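Local coordinates for sigma-c capsid protein (Avian reovirus, PDB 2VRS) that serves as the trimeric fibre protein of the virus, attaching it to host cells and inducing apoptosis, at the interface of chains A and B. Coordinates in Å, arbitrary orientation; residue numbers count along the deposited sequence, not the author numbering. Chains: chain A/B, Sigma-c capsid protein.

Both contacts join the same two copies of the homotrimeric fibre in this C-terminal fragment of the fibre protein, at successive levels along the shaft, with their C-alpha centres about 43 Å apart. Contact 1 lies in the triple coiled coil and pairs helix 8-38 of chain A with the same helix of chain B. Contact 2 lies in the triple beta-spiral and sets strand 46-47 of chain A, with the loop before it, beside strand 57-60 of chain B. No residues are shared. Apolar packing dominates contact 1, whereas contact 2 adds parallel backbone pairing, so two different modes of association hold the copies together along the fibre.

Contact 1: the interface of chains A and B. Residues chain A 16, 19-20, 23; chain B 20, 23-24.
B:Ile20 packs as a knob among A:Leu16, A:Asp19, A:Ile20 and A:Asn23, crossing the leucine and the isoleucine at about a right angle. All belong to an alpha-helical triple coiled coil, and the four-three spacing of positions 16, 20 and 23 is that of core heptad sites. The branches of B:Ile20 divide the work. CG1, anti to the carbonyl carbon (chi1 -69°), is set toward chain A, and the extended second torsion carries CD1 on to CD2 of A:Leu16 at 3.4 Å, a close methyl-methyl approach. The same CD1 lies 3.6 Å from CG1 of A:Ile20. The two isoleucines cross, with CG1 of B:Ile20 3.7 Å from CG1 of A:Ile20. CG2, the other branch, turns to the flank, with A:Asp19 CB 3.6 Å away; A:Asp19 thus adds its aliphatic carbon to the packing. B:Ile20 hides 76 Å² in all.

One helical turn along from A:Ile20, A:Asn23 brings a polar group to the same row. Its amide ND2 donates a hydrogen bond to the main-chain O of B:Ile20 at 3.3 Å, long but fairly straight at 148°. The acceptor lies near the plane of the A:Asn23 amide, 9° out of it, as an N-H in that plane requires. ND2 comes from the side of the C=O, tilted out of the carbonyl plane. That carbonyl points along its own helix, its O 2.9 Å from B:Gly24 N, so the amide comes to an oxygen that already faces a backbone N. A:Asn23 and B:Asn23 cross at about a right angle with their amide planes well turned from each other; ND2 of A:Asn23 lies 3.7 Å from CB of B:Asn23.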
ATOM      1  N   LEU A  16      63.793  32.504 -15.663  1.00 23.23           N
ATOM      2  CA  LEU A  16      63.470  31.234 -14.983  1.00 25.59           C
ATOM      3  C   LEU A  16      62.675  31.517 -13.708  1.00 24.53           C
ATOM      4  O   LEU A  16      61.672  30.848 -13.421  1.00 20.34           O
ATOM      5  CB  LEU A  16      64.735  30.432 -14.642  1.00 27.15           C
ATOM      6  CG  LEU A  16      65.627  29.800 -15.731  1.00 36.92           C
ATOM      7  CD1 LEU A  16      66.884  29.195 -15.105  1.00 44.63           C
ATOM      8  CD2 LEU A  16      64.925  28.751 -16.504  1.00 44.50           C
ATOM      9  N   ASP A  19      58.979  32.167 -14.454  1.00 19.07           N
ATOM     10  CA  ASP A  19      58.254  30.923 -14.773  1.00 18.40           C
ATOM     11  C   ASP A  19      58.028  30.019 -13.557  1.00 18.98           C
ATOM     12  O   ASP A  19      57.004  29.357 -13.441  1.00 20.19           O
ATOM     13  CB  ASP A  19      59.001  30.124 -15.839  1.00 17.90           C
ATOM     14  CG  ASP A  19      59.085  30.858 -17.149  1.00 25.10           C
ATOM     15  OD1 ASP A  19      58.201  31.692 -17.446  1.00 23.00           O
ATOM     16  OD2 ASP A  19      60.023  30.547 -17.886  1.00 20.22           O
ATOM     17  N   ILE A  20      59.012  29.957 -12.665  1.00 18.50           N
ATOM     18  CA  ILE A  20      58.901  29.167 -11.422  1.00 18.00           C
ATOM     19  C   ILE A  20      57.795  29.785 -10.560  1.00 21.85           C
ATOM     20  O   ILE A  20      56.944  29.055 -10.009  1.00 20.46           O
ATOM     21  CB  ILE A  20      60.273  29.104 -10.670  1.00 17.30           C
ATOM     22  CG1 ILE A  20      61.265  28.296 -11.492  1.00 18.02           C
ATOM     23  CG2 ILE A  20      60.113  28.487  -9.280  1.00 20.86           C
ATOM     24  CD1 ILE A  20      62.754  28.519 -11.069  1.00 21.21           C
ATOM     25  N   ASN A  23      54.420  28.981 -12.048  1.00 18.20           N
ATOM     26  CA  ASN A  23      54.112  27.586 -11.658  1.00 25.04           C
ATOM     27  C   ASN A  23      53.647  27.472 -10.211  1.00 23.49           C
ATOM     28  O   ASN A  23      52.687  26.758  -9.929  1.00 21.08           O
ATOM     29  CB  ASN A  23      55.290  26.647 -11.868  1.00 20.90           C
ATOM     30  CG  ASN A  23      55.472  26.209 -13.318  1.00 19.32           C
ATOM     31  OD1 ASN A  23      54.638  26.453 -14.173  1.00 23.00           O
ATOM     32  ND2 ASN A  23      56.606  25.571 -13.590  1.00 22.47           N
TER
ATOM     33  N   ILE B  20      61.319  23.063 -15.311  1.00 24.27           N
ATOM     34  CA  ILE B  20      60.208  24.043 -15.235  1.00 23.25           C
ATOM     35  C   ILE B  20      59.139  23.696 -16.248  1.00 24.17           C
ATOM     36  O   ILE B  20      57.927  23.755 -15.955  1.00 24.78           O
ATOM     37  CB  ILE B  20      60.725  25.505 -15.462  1.00 19.25           C
ATOM     38  CG1 ILE B  20      61.582  25.930 -14.284  1.00 17.29           C
ATOM     39  CG2 ILE B  20      59.540  26.528 -15.758  1.00 23.58           C
ATOM     40  CD1 ILE B  20      62.569  27.086 -14.640  1.00 19.06           C
ATOM     41  N   ASN B  23      57.268  20.603 -15.118  1.00 21.40           N
ATOM     42  CA  ASN B  23      56.299  21.060 -14.098  1.00 22.86           C
ATOM     43  C   ASN B  23      55.074  21.721 -14.729  1.00 23.44           C
ATOM     44  O   ASN B  23      53.944  21.389 -14.368  1.00 20.53           O
ATOM     45  CB  ASN B  23      56.969  21.944 -13.045  1.00 21.96           C
ATOM     46  CG  ASN B  23      57.808  21.151 -12.051  1.00 27.13           C
ATOM     47  OD1 ASN B  23      57.832  19.903 -12.068  1.00 28.42           O
ATOM     48  ND2 ASN B  23      58.506  21.878 -11.172  1.00 26.35           N
ATOM     49  N   GLY B  24      55.305  22.591 -15.717  1.00 18.91           N
ATOM     50  CA  GLY B  24      54.229  23.258 -16.472  1.00 22.82           C
ATOM     51  C   GLY B  24      53.282  22.250 -17.105  1.00 23.62           C
ATOM     52  O   GLY B  24      52.057  22.381 -16.992  1.00 22.43           O
TER

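Contact 2: the interface of chains A and B. Residues chain A 44-47, 51; chain B 47, 53, 56-58.
A:Phe47 holds CG anti to its carbonyl carbon (chi1 -67°), and B:Val58 has CG1 anti to its backbone N (chi1 -177°); with these torsions, and the strands in register, the two side chains lie alongside, pointing the same way. This is part of the triple beta-spiral of the fibre shaft. The valine lies above the plane of the ring, displaced outward past its CD1-CE1 side: CD1 of A:Phe47 is 3.6 Å from CB of B:Val58, and CE1 approaches both methyls. A:Leu51 comes in at about a right angle, its CD1 3.8 Å from CG1 of B:Val58.

The backbones fix this register. A:Ser46 and A:Phe47 pair in parallel with B:Val57 and B:Val58. A:Ser46 bonds through both its main-chain polar groups: its N donates to O of B:Gly56 at 3.0 Å, and its O accepts from N of B:Val58 at 2.9 Å, nearly straight at 168°.

A:Leu45, just before the strand, spreads its two methyls over different partners. CD2 lies 3.8 Å from CG2 of B:Val58 and 4.0 Å from CG2 of B:Val53. CD1 meets the ring of B:Phe47 tip to tip, 4.0 Å from CE2 and equally near CZ. Within chain B, CG1 of B:Val58 sits above one face of that ring, offset toward its rim, so B:Val58 packs between the B:Phe47 ring and the chain A residues.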
ATOM      1  N   GLY A  44      31.001   9.864  -0.482  1.00 34.66           N
ATOM      2  CA  GLY A  44      30.655   8.889   0.563  1.00 42.32           C
ATOM      3  C   GLY A  44      29.190   8.816   1.007  1.00 41.57           C
ATOM      4  O   GLY A  44      28.910   8.399   2.136  1.00 41.26           O
ATOM      5  N   LEU A  45      28.258   9.245   0.149  1.00 34.93           N
ATOM      6  CA  LEU A  45      26.821   8.936   0.347  1.00 31.00           C
ATOM      7  C   LEU A  45      26.647   7.440   0.334  1.00 29.99           C
ATOM      8  O   LEU A  45      27.310   6.759  -0.435  1.00 29.40           O
ATOM      9  CB  LEU A  45      25.969   9.498  -0.782  1.00 28.37           C
ATOM     10  CG  LEU A  45      25.552  10.959  -0.757  1.00 24.07           C
ATOM     11  CD1 LEU A  45      24.859  11.308  -2.068  1.00 25.49           C
ATOM     12  CD2 LEU A  45      24.711  11.322   0.449  1.00 32.26           C
ATOM     13  N   SER A  46      25.727   6.932   1.170  1.00 28.59           N
ATOM     14  CA  SER A  46      25.357   5.520   1.149  1.00 24.40           C
ATOM     15  C   SER A  46      23.838   5.494   1.258  1.00 22.29           C
ATOM     16  O   SER A  46      23.213   6.507   1.535  1.00 24.10           O
ATOM     17  CB  SER A  46      25.938   4.742   2.344  1.00 25.74           C
ATOM     18  OG  SER A  46      25.605   5.386   3.555  1.00 26.63           O
ATOM     19  N   PHE A  47      23.291   4.308   1.080  1.00 26.19           N
ATOM     20  CA  PHE A  47      21.852   4.152   0.884  1.00 26.47           C
ATOM     21  C   PHE A  47      21.375   3.022   1.772  1.00 25.42           C
ATOM     22  O   PHE A  47      21.960   1.931   1.798  1.00 25.65           O
ATOM     23  CB  PHE A  47      21.579   3.875  -0.596  1.00 23.11           C
ATOM     24  CG  PHE A  47      21.891   5.034  -1.465  1.00 25.13           C
ATOM     25  CD1 PHE A  47      20.950   6.044  -1.683  1.00 21.79           C
ATOM     26  CD2 PHE A  47      23.188   5.178  -2.014  1.00 30.13           C
ATOM     27  CE1 PHE A  47      21.256   7.160  -2.482  1.00 26.93           C
ATOM     28  CE2 PHE A  47      23.509   6.306  -2.786  1.00 28.33           C
ATOM     29  CZ  PHE A  47      22.558   7.282  -3.043  1.00 26.15           C
ATOM     30  N   LEU A  51      16.357   1.326  -0.040  1.00 20.54           N
ATOM     31  CA  LEU A  51      17.189   1.850  -1.149  1.00 24.14           C
ATOM     32  C   LEU A  51      18.473   0.980  -1.230  1.00 23.50           C
ATOM     33  O   LEU A  51      18.976   0.520  -0.209  1.00 22.30           O
ATOM     34  CB  LEU A  51      17.554   3.310  -0.888  1.00 22.87           C
ATOM     35  CG  LEU A  51      16.422   4.313  -0.668  1.00 26.84           C
ATOM     36  CD1 LEU A  51      16.939   5.723  -0.290  1.00 22.01           C
ATOM     37  CD2 LEU A  51      15.479   4.403  -1.833  1.00 23.27           C
TER
ATOM     38  N   PHE B  47      17.909  15.543  -1.793  1.00 28.50           N
ATOM     39  CA  PHE B  47      16.867  14.505  -1.694  1.00 27.95           C
ATOM     40  C   PHE B  47      15.579  15.106  -1.172  1.00 28.02           C
ATOM     41  O   PHE B  47      15.603  15.824  -0.168  1.00 28.40           O
ATOM     42  CB  PHE B  47      17.387  13.359  -0.807  1.00 24.58           C
ATOM     43  CG  PHE B  47      18.601  12.657  -1.387  1.00 22.11           C
ATOM     44  CD1 PHE B  47      18.459  11.619  -2.313  1.00 26.49           C
ATOM     45  CD2 PHE B  47      19.908  13.104  -1.059  1.00 28.35           C
ATOM     46  CE1 PHE B  47      19.565  10.982  -2.886  1.00 31.81           C
ATOM     47  CE2 PHE B  47      21.043  12.477  -1.646  1.00 32.85           C
ATOM     48  CZ  PHE B  47      20.868  11.415  -2.565  1.00 33.55           C
ATOM     49  N   VAL B  53      18.384  12.590   4.015  1.00 28.35           N
ATOM     50  CA  VAL B  53      19.767  12.198   4.263  1.00 25.70           C
ATOM     51  C   VAL B  53      20.191  12.675   5.667  1.00 25.35           C
ATOM     52  O   VAL B  53      19.801  13.757   6.114  1.00 27.08           O
ATOM     53  CB  VAL B  53      20.708  12.683   3.134  1.00 29.49           C
ATOM     54  CG1 VAL B  53      20.636  14.195   2.963  1.00 41.30           C
ATOM     55  CG2 VAL B  53      22.145  12.197   3.384  1.00 22.39           C
ATOM     56  N   GLY B  56      25.234  11.690   5.731  1.00 33.63           N
ATOM     57  CA  GLY B  56      25.613  10.953   4.507  1.00 32.50           C
ATOM     58  C   GLY B  56      24.854   9.657   4.186  1.00 31.34           C
ATOM     59  O   GLY B  56      25.114   9.026   3.167  1.00 31.42           O
ATOM     60  N   VAL B  57      23.918   9.269   5.053  1.00 28.10           N
ATOM     61  CA  VAL B  57      23.094   8.089   4.819  1.00 24.63           C
ATOM     62  C   VAL B  57      21.736   8.538   4.272  1.00 18.71           C
ATOM     63  O   VAL B  57      21.039   9.314   4.934  1.00 21.42           O
ATOM     64  CB  VAL B  57      22.876   7.292   6.128  1.00 27.45           C
ATOM     65  CG1 VAL B  57      22.006   6.052   5.857  1.00 25.31           C
ATOM     66  CG2 VAL B  57      24.231   6.896   6.745  1.00 26.24           C
ATOM     67  N   VAL B  58      21.388   8.052   3.094  1.00 22.85           N
ATOM     68  CA  VAL B  58      20.133   8.406   2.429  1.00 23.04           C
ATOM     69  C   VAL B  58      19.119   7.294   2.787  1.00 21.08           C
ATOM     70  O   VAL B  58      19.415   6.107   2.631  1.00 20.33           O
ATOM     71  CB  VAL B  58      20.272   8.473   0.907  1.00 21.35           C
ATOM     72  CG1 VAL B  58      18.934   8.923   0.238  1.00 18.66           C
ATOM     73  CG2 VAL B  58      21.433   9.448   0.514  1.00 22.51           C
TER